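Local coordinates for beta-N-acetylhexosaminidase (Beutenbergia cavernae, PDB 5BU9), which probably hydrolyses terminal non-reducing N-acetyl-D-hexosamine residues from N-acetyl-beta-D-hexosaminides, as a member of glycosyl hydrolase family 3, at residues G70-L75 and A335-A340. Sequence-based numbering, arbitrary orientation.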
ATOM      1  N   GLY A  70     -22.229   2.971  -0.290  1.00 46.04           N
ATOM      2  CA  GLY A  70     -22.984   3.079  -1.539  1.00 40.65           C
ATOM      3  C   GLY A  70     -22.952   1.784  -2.338  1.00 63.40           C
ATOM      4  O   GLY A  70     -23.100   1.794  -3.571  1.00 43.22           O
ATOM      5  N   GLY A  71     -22.772   0.668  -1.627  1.00 41.05           N
ATOM      6  CA  GLY A  71     -22.689  -0.640  -2.249  1.00 42.88           C
ATOM      7  C   GLY A  71     -21.339  -0.947  -2.888  1.00 57.96           C
ATOM      8  O   GLY A  71     -21.139  -2.028  -3.423  1.00 40.34           O
ATOM      9  N   VAL A  72     -20.404  -0.004  -2.834  1.00 40.41           N
ATOM     10  CA  VAL A  72     -19.076  -0.228  -3.391  1.00 42.50           C
ATOM     11  C   VAL A  72     -18.320  -1.293  -2.593  1.00 41.78           C
ATOM     12  O   VAL A  72     -18.238  -1.224  -1.365  1.00 42.40           O
ATOM     13  CB  VAL A  72     -18.294   1.066  -3.437  1.00 39.05           C
ATOM     14  CG1 VAL A  72     -16.849   0.791  -3.847  1.00 38.60           C
ATOM     15  CG2 VAL A  72     -18.963   2.003  -4.439  1.00 38.80           C
ATOM     16  N   PRO A  73     -17.774  -2.296  -3.296  1.00 36.91           N
ATOM     17  CA  PRO A  73     -17.101  -3.386  -2.575  1.00 38.17           C
ATOM     18  C   PRO A  73     -15.760  -2.948  -1.982  1.00 41.34           C
ATOM     19  O   PRO A  73     -15.188  -1.958  -2.405  1.00 43.28           O
ATOM     20  CB  PRO A  73     -16.928  -4.480  -3.644  1.00 37.95           C
ATOM     21  CG  PRO A  73     -17.132  -3.785  -4.978  1.00 46.94           C
ATOM     22  CD  PRO A  73     -18.048  -2.623  -4.710  1.00 40.17           C
ATOM     23  N   LEU A  74     -15.300  -3.673  -0.971  1.00 42.28           N
ATOM     24  CA  LEU A  74     -14.016  -3.416  -0.337  1.00 33.83           C
ATOM     25  C   LEU A  74     -12.859  -3.851  -1.224  1.00 36.12           C
ATOM     26  O   LEU A  74     -12.924  -4.887  -1.878  1.00 42.53           O
ATOM     27  CB  LEU A  74     -13.923  -4.162   1.001  1.00 33.91           C
ATOM     28  CG  LEU A  74     -15.026  -3.940   2.043  1.00 37.05           C
ATOM     29  CD1 LEU A  74     -14.823  -4.815   3.299  1.00 35.58           C
ATOM     30  CD2 LEU A  74     -15.082  -2.439   2.387  1.00 30.21           C
ATOM     31  N   LEU A  75     -11.808  -3.041  -1.253  1.00 33.16           N
ATOM     32  CA  LEU A  75     -10.475  -3.550  -1.499  1.00 35.68           C
ATOM     33  C   LEU A  75     -10.074  -4.264  -0.186  1.00 38.69           C
ATOM     34  O   LEU A  75     -10.186  -3.700   0.924  1.00 32.66           O
ATOM     35  CB  LEU A  75      -9.496  -2.428  -1.878  1.00 27.77           C
ATOM     36  CG  LEU A  75      -9.651  -1.938  -3.318  1.00 32.47           C
ATOM     37  CD1 LEU A  75      -8.911  -0.632  -3.536  1.00 30.56           C
ATOM     38  CD2 LEU A  75      -9.162  -2.986  -4.322  1.00 29.63           C
ATOM     39  N   ALA A 335     -12.664   3.741  -9.965  1.00 36.25           N
ATOM     40  CA  ALA A 335     -12.239   3.172 -11.248  1.00 44.02           C
ATOM     41  C   ALA A 335     -11.348   1.938 -11.057  1.00 43.28           C
ATOM     42  O   ALA A 335     -11.426   1.002 -11.835  1.00 44.85           O
ATOM     43  CB  ALA A 335     -11.516   4.200 -12.065  1.00 37.68           C
ATOM     44  N   ALA A 336     -10.497   1.932 -10.028  1.00 38.91           N
ATOM     45  CA  ALA A 336      -9.691   0.743  -9.771  1.00 34.40           C
ATOM     46  C   ALA A 336     -10.598  -0.398  -9.293  1.00 57.20           C
ATOM     47  O   ALA A 336     -10.261  -1.554  -9.435  1.00 41.52           O
ATOM     48  CB  ALA A 336      -8.604   1.034  -8.744  1.00 43.11           C
ATOM     49  N   LYS A 337     -11.749  -0.076  -8.714  1.00 42.15           N
ATOM     50  CA  LYS A 337     -12.706  -1.114  -8.340  1.00 46.99           C
ATOM     51  C   LYS A 337     -13.699  -1.485  -9.459  1.00 54.24           C
ATOM     52  O   LYS A 337     -14.600  -2.297  -9.239  1.00 46.80           O
ATOM     53  CB  LYS A 337     -13.486  -0.679  -7.106  1.00 40.78           C
ATOM     54  CG  LYS A 337     -12.622  -0.474  -5.874  1.00 32.63           C
ATOM     55  CD  LYS A 337     -13.484   0.071  -4.719  1.00 35.42           C
ATOM     56  CE  LYS A 337     -12.718   0.031  -3.418  1.00 36.71           C
ATOM     57  NZ  LYS A 337     -13.536   0.316  -2.225  1.00 32.51           N
ATOM     58  N   GLY A 338     -13.541  -0.889 -10.642  1.00 51.36           N
ATOM     59  CA  GLY A 338     -14.437  -1.137 -11.767  1.00 49.07           C
ATOM     60  C   GLY A 338     -15.848  -0.572 -11.589  1.00 69.98           C
ATOM     61  O   GLY A 338     -16.819  -1.138 -12.101  1.00 75.72           O
ATOM     62  N   VAL A 339     -15.961   0.558 -10.889  1.00 71.19           N
ATOM     63  CA  VAL A 339     -17.259   1.141 -10.550  1.00 60.47           C
ATOM     64  C   VAL A 339     -17.518   2.531 -11.181  1.00 75.12           C
ATOM     65  O   VAL A 339     -16.679   3.442 -11.104  1.00 67.87           O
ATOM     66  CB  VAL A 339     -17.402   1.208  -9.016  1.00 62.39           C
ATOM     67  CG1 VAL A 339     -18.612   2.082  -8.606  1.00 46.10           C
ATOM     68  CG2 VAL A 339     -17.510  -0.206  -8.439  1.00 59.19           C
ATOM     69  N   ALA A 340     -18.691   2.674 -11.806  1.00109.69           N
ATOM     70  CA  ALA A 340     -19.141   3.940 -12.398  1.00 92.54           C
ATOM     71  C   ALA A 340     -19.643   4.909 -11.320  1.00105.42           C
ATOM     72  O   ALA A 340     -19.506   6.130 -11.435  1.00101.21           O
ATOM     73  CB  ALA A 340     -20.245   3.676 -13.443  1.00 72.17           C
TER
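Lys337 reaches across from just past helix 320-336 and runs between Val72 and Leu75, in the segment 70-75, which leads into strand 75-82 of the TIM-barrel domain of this family 3 glycosidase. The helix closes with a Schellman motif at Gly338, directly after Lys337. With all torsions beyond CG near 180°, the lysine chain is fully extended and carries its ammonium group to the beginnings of neighbouring barrel strands. Val72 meets it at about a right angle, CG1 lying 3.5 Å from Lys337 CD, while Leu75 slants across it and sets CG 3.6 Å from Lys337 CE. Past the Schellman turn, Val339 adds a looser apolar contact, its CG1 4.2 Å from Val72 CG2. Four oxygens accept hydrogen bonds from NZ: Pro73 O, Gln13 OE1, Gly38 O and Asn39 OD1, which would probably stabilise its positive charge. An alanine in place of Lys337 would probably leave these four oxygens without their shared donor and open a gap between Val72 and Leu75. The bond to the loop itself runs from Lys337 NZ to Pro73 O, 2.8 Å long, lying in the carbonyl plane with a C=O...N angle of 155°.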